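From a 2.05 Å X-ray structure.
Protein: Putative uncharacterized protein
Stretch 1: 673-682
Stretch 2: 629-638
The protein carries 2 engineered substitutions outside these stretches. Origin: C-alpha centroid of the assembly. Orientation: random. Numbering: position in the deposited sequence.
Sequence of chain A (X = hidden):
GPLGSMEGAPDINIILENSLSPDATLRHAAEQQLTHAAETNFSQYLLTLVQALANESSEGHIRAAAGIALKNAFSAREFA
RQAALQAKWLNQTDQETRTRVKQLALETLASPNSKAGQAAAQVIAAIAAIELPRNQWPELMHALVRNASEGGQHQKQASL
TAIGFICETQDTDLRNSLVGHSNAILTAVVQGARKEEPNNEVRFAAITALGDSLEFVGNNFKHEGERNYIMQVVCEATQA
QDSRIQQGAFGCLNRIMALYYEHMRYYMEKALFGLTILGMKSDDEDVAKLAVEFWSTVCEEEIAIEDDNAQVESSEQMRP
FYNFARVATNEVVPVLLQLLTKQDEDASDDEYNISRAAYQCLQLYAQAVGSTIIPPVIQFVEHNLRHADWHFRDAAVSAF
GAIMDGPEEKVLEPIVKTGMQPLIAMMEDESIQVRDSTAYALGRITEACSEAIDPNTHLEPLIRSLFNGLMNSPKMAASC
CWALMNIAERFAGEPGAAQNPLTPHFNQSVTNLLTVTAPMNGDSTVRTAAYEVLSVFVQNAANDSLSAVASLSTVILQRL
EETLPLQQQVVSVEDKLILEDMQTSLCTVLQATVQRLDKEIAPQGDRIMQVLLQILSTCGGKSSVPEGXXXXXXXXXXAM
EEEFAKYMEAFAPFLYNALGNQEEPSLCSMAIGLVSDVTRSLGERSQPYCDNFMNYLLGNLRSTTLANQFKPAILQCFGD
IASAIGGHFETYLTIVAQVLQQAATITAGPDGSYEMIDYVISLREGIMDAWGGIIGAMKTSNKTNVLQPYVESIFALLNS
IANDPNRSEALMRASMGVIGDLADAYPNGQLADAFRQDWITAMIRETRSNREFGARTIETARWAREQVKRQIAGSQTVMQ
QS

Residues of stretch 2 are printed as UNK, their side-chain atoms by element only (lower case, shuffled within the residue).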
# COMPACT_ATOMS: atom_id res chain seq x y z
N GLY A 673 10.61 9.77 17.44
CA GLY A 673 11.25 8.48 17.61
C GLY A 673 12.66 8.65 18.15
O GLY A 673 13.14 7.85 18.95
N LEU A 674 13.33 9.72 17.72
CA LEU A 674 14.68 10.01 18.19
C LEU A 674 14.70 10.37 19.67
O LEU A 674 15.64 10.03 20.39
CB LEU A 674 15.31 11.15 17.37
CG LEU A 674 16.45 10.77 16.43
CD1 LEU A 674 17.60 10.14 17.22
CD2 LEU A 674 15.97 9.83 15.34
N VAL A 675 13.65 11.05 20.13
CA VAL A 675 13.55 11.41 21.54
C VAL A 675 13.41 10.14 22.38
O VAL A 675 14.02 10.02 23.44
CB VAL A 675 12.35 12.33 21.82
CG1 VAL A 675 12.27 12.66 23.31
CG2 VAL A 675 12.47 13.61 21.01
N SER A 676 12.61 9.20 21.89
CA SER A 676 12.48 7.90 22.53
C SER A 676 13.82 7.18 22.57
O SER A 676 14.21 6.64 23.61
CB SER A 676 11.45 7.04 21.80
OG SER A 676 10.13 7.42 22.15
N ASP A 677 14.52 7.19 21.44
CA ASP A 677 15.85 6.58 21.34
C ASP A 677 16.82 7.17 22.35
O ASP A 677 17.48 6.44 23.09
CB ASP A 677 16.41 6.74 19.93
CG ASP A 677 15.64 5.94 18.90
OD1 ASP A 677 15.15 4.85 19.25
OD2 ASP A 677 15.52 6.41 17.75
N VAL A 678 16.90 8.50 22.38
CA VAL A 678 17.85 9.21 23.23
C VAL A 678 17.58 8.99 24.72
O VAL A 678 18.51 8.77 25.50
CB VAL A 678 17.84 10.72 22.91
CG1 VAL A 678 18.54 11.51 24.01
CG2 VAL A 678 18.51 10.98 21.57
N THR A 679 16.31 9.05 25.12
CA THR A 679 15.95 8.88 26.52
C THR A 679 16.17 7.45 27.00
O THR A 679 16.55 7.21 28.14
CB THR A 679 14.49 9.29 26.79
OG1 THR A 679 13.62 8.54 25.94
CG2 THR A 679 14.29 10.77 26.53
N ARG A 680 15.92 6.49 26.11
CA ARG A 680 16.11 5.09 26.44
C ARG A 680 17.59 4.72 26.45
O ARG A 680 18.03 3.92 27.28
CB ARG A 680 15.35 4.20 25.46
CG ARG A 680 13.84 4.26 25.62
CD ARG A 680 13.11 3.52 24.51
NE ARG A 680 13.35 2.08 24.54
CZ ARG A 680 12.71 1.23 25.34
NH1 ARG A 680 11.79 1.68 26.18
NH2 ARG A 680 12.99 -0.06 25.30
N SER A 681 18.35 5.31 25.54
CA SER A 681 19.77 4.99 25.40
C SER A 681 20.63 5.70 26.44
O SER A 681 21.60 5.13 26.94
CB SER A 681 20.27 5.35 24.00
OG SER A 681 19.60 4.58 23.01
N LEU A 682 20.27 6.94 26.76
CA LEU A 682 21.06 7.73 27.70
C LEU A 682 20.53 7.60 29.13
O LEU A 682 21.26 7.84 30.09
CB LEU A 682 21.06 9.21 27.29
CG LEU A 682 22.10 9.69 26.27
CD1 LEU A 682 22.03 8.89 24.97
CD2 LEU A 682 21.91 11.17 25.99
N UNK A 629 19.79 10.75 7.97
CA UNK A 629 20.75 11.22 8.96
C UNK A 629 20.27 10.90 10.37
O UNK A 629 21.03 10.41 11.21
c UNK A 629 21.71 13.06 7.53
c UNK A 629 21.00 12.74 8.84
c UNK A 629 21.79 13.26 10.03
N UNK A 630 19.00 11.19 10.63
CA UNK A 630 18.40 10.93 11.94
C UNK A 630 18.42 9.44 12.29
O UNK A 630 18.67 9.06 13.44
c UNK A 630 17.58 13.89 11.88
c UNK A 630 15.92 14.48 14.00
c UNK A 630 16.85 12.87 12.47
c UNK A 630 16.96 11.45 11.98
c UNK A 630 16.02 13.18 13.54
c UNK A 630 16.65 15.48 13.40
c UNK A 630 17.48 15.19 12.33
N UNK A 631 18.18 8.60 11.28
CA UNK A 631 18.20 7.16 11.46
C UNK A 631 19.59 6.67 11.85
O UNK A 631 19.74 5.79 12.70
c UNK A 631 17.73 6.46 10.20
N UNK A 632 20.60 7.27 11.23
CA UNK A 632 21.99 6.95 11.52
C UNK A 632 22.39 7.43 12.92
O UNK A 632 23.10 6.74 13.64
c UNK A 632 22.91 7.55 10.47
N UNK A 633 21.91 8.62 13.29
CA UNK A 633 22.19 9.18 14.61
C UNK A 633 21.52 8.34 15.70
O UNK A 633 22.12 8.08 16.75
c UNK A 633 21.80 11.13 16.14
c UNK A 633 22.05 12.96 13.72
c UNK A 633 22.54 11.53 13.79
c UNK A 633 21.71 10.64 14.71
N UNK A 634 20.29 7.91 15.44
CA UNK A 634 19.57 7.03 16.34
C UNK A 634 20.36 5.75 16.60
O UNK A 634 20.44 5.27 17.73
c UNK A 634 18.19 6.69 15.78
o UNK A 634 17.58 5.65 16.53
N UNK A 635 20.93 5.21 15.53
CA UNK A 635 21.77 4.02 15.62
C UNK A 635 22.98 4.27 16.51
O UNK A 635 23.31 3.45 17.37
c UNK A 635 22.22 3.59 14.24
N UNK A 636 23.61 5.42 16.32
CA UNK A 636 24.80 5.77 17.09
C UNK A 636 24.47 5.96 18.57
O UNK A 636 25.26 5.58 19.44
c UNK A 636 25.45 7.04 16.54
c UNK A 636 26.80 7.36 17.17
c UNK A 636 27.30 8.74 16.76
c UNK A 636 27.81 6.29 16.80
N UNK A 637 23.31 6.53 18.85
CA UNK A 637 22.89 6.74 20.23
C UNK A 637 22.63 5.41 20.93
O UNK A 637 23.01 5.22 22.08
c UNK A 637 21.64 7.63 20.29
N UNK A 638 21.98 4.49 20.22
CA UNK A 638 21.69 3.16 20.74
C UNK A 638 22.97 2.37 20.99
O UNK A 638 23.04 1.56 21.92
n UNK A 638 21.35 0.03 19.71
c UNK A 638 20.79 2.39 19.78
c UNK A 638 20.55 0.96 20.22
o UNK A 638 19.64 0.68 21.01

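Position 629, the first of the hidden stretch, has three side-chain carbons, one attached to CA and carrying the other two. This fork at CB is that of valine, and Val629 lies out of reach of stretch 1. At position 630 a single carbon leads into a ring of six carbons with no heteroatom, which packs obliquely against Leu674, its nearest ring atom 3.8 Å from Leu674 CG. A plain six-carbon ring without a hydroxyl identifies Phe630, and the ring atom is CD2. Its backbone also takes part, since Leu674 CD2 comes within 3.4 Å of Phe630 O.

Positions 631 and 632 each have one side-chain carbon and nothing beyond it, so both are alanines; Ala631 points its CB away from stretch 1, and Ala632 is out of reach. Position 633 has four carbons, forked at the first, with one arm two carbons long. That pattern belongs to isoleucine rather than to leucine, which forks one atom later. The short arm of Ile633, CG2, lies 4.4 Å from Leu674 CD1, a minor apolar contact.

Position 634 has one carbon followed by one oxygen, and the oxygen sits 2.5 Å from Asp677 OD2. A lone oxygen on CB makes this Ser634, whose OG donates a short hydrogen bond to that carboxylate oxygen. Its CB is also 3.8 Å from Leu674 CD1.

At position 635 a single carbon points away from stretch 1, giving Ala635. Position 636 has four carbons forked at the second, the signature of leucine, and Leu636 is out of reach. The lone carbon of position 637 is directed toward stretch 1 and defines Ala637, whose carbonyl O lies 3.3 Å from Ser681 CB. Position 638 ends in a carbon bearing one oxygen and one nitrogen, after a single CB: the short amide of Asn638. Its closest contact is through the backbone, with CA 3.4 Å from Ser681 OG.

The two helices run nearly parallel, at 13°, with their axes approaching to 9.1 Å. Leu674 supplies the apolar part of the contact, spanning Phe630, Ile633 and Ser634. One turn later, Asp677 accepts the cross-helix hydrogen bond from Ser634, and a further turn on, Ser681 packs against Ala637 and Asn638. The hydroxyl of Ser681 donates within its own helix, from OG to Asp677 O at 2.8 Å, so its approach to Asn638 is one of packing. The backbones come near each other here, with the CA atoms of Ser681 and Asn638 5.4 Å apart.

Stretch 2 (629-638) VFAAISALAN
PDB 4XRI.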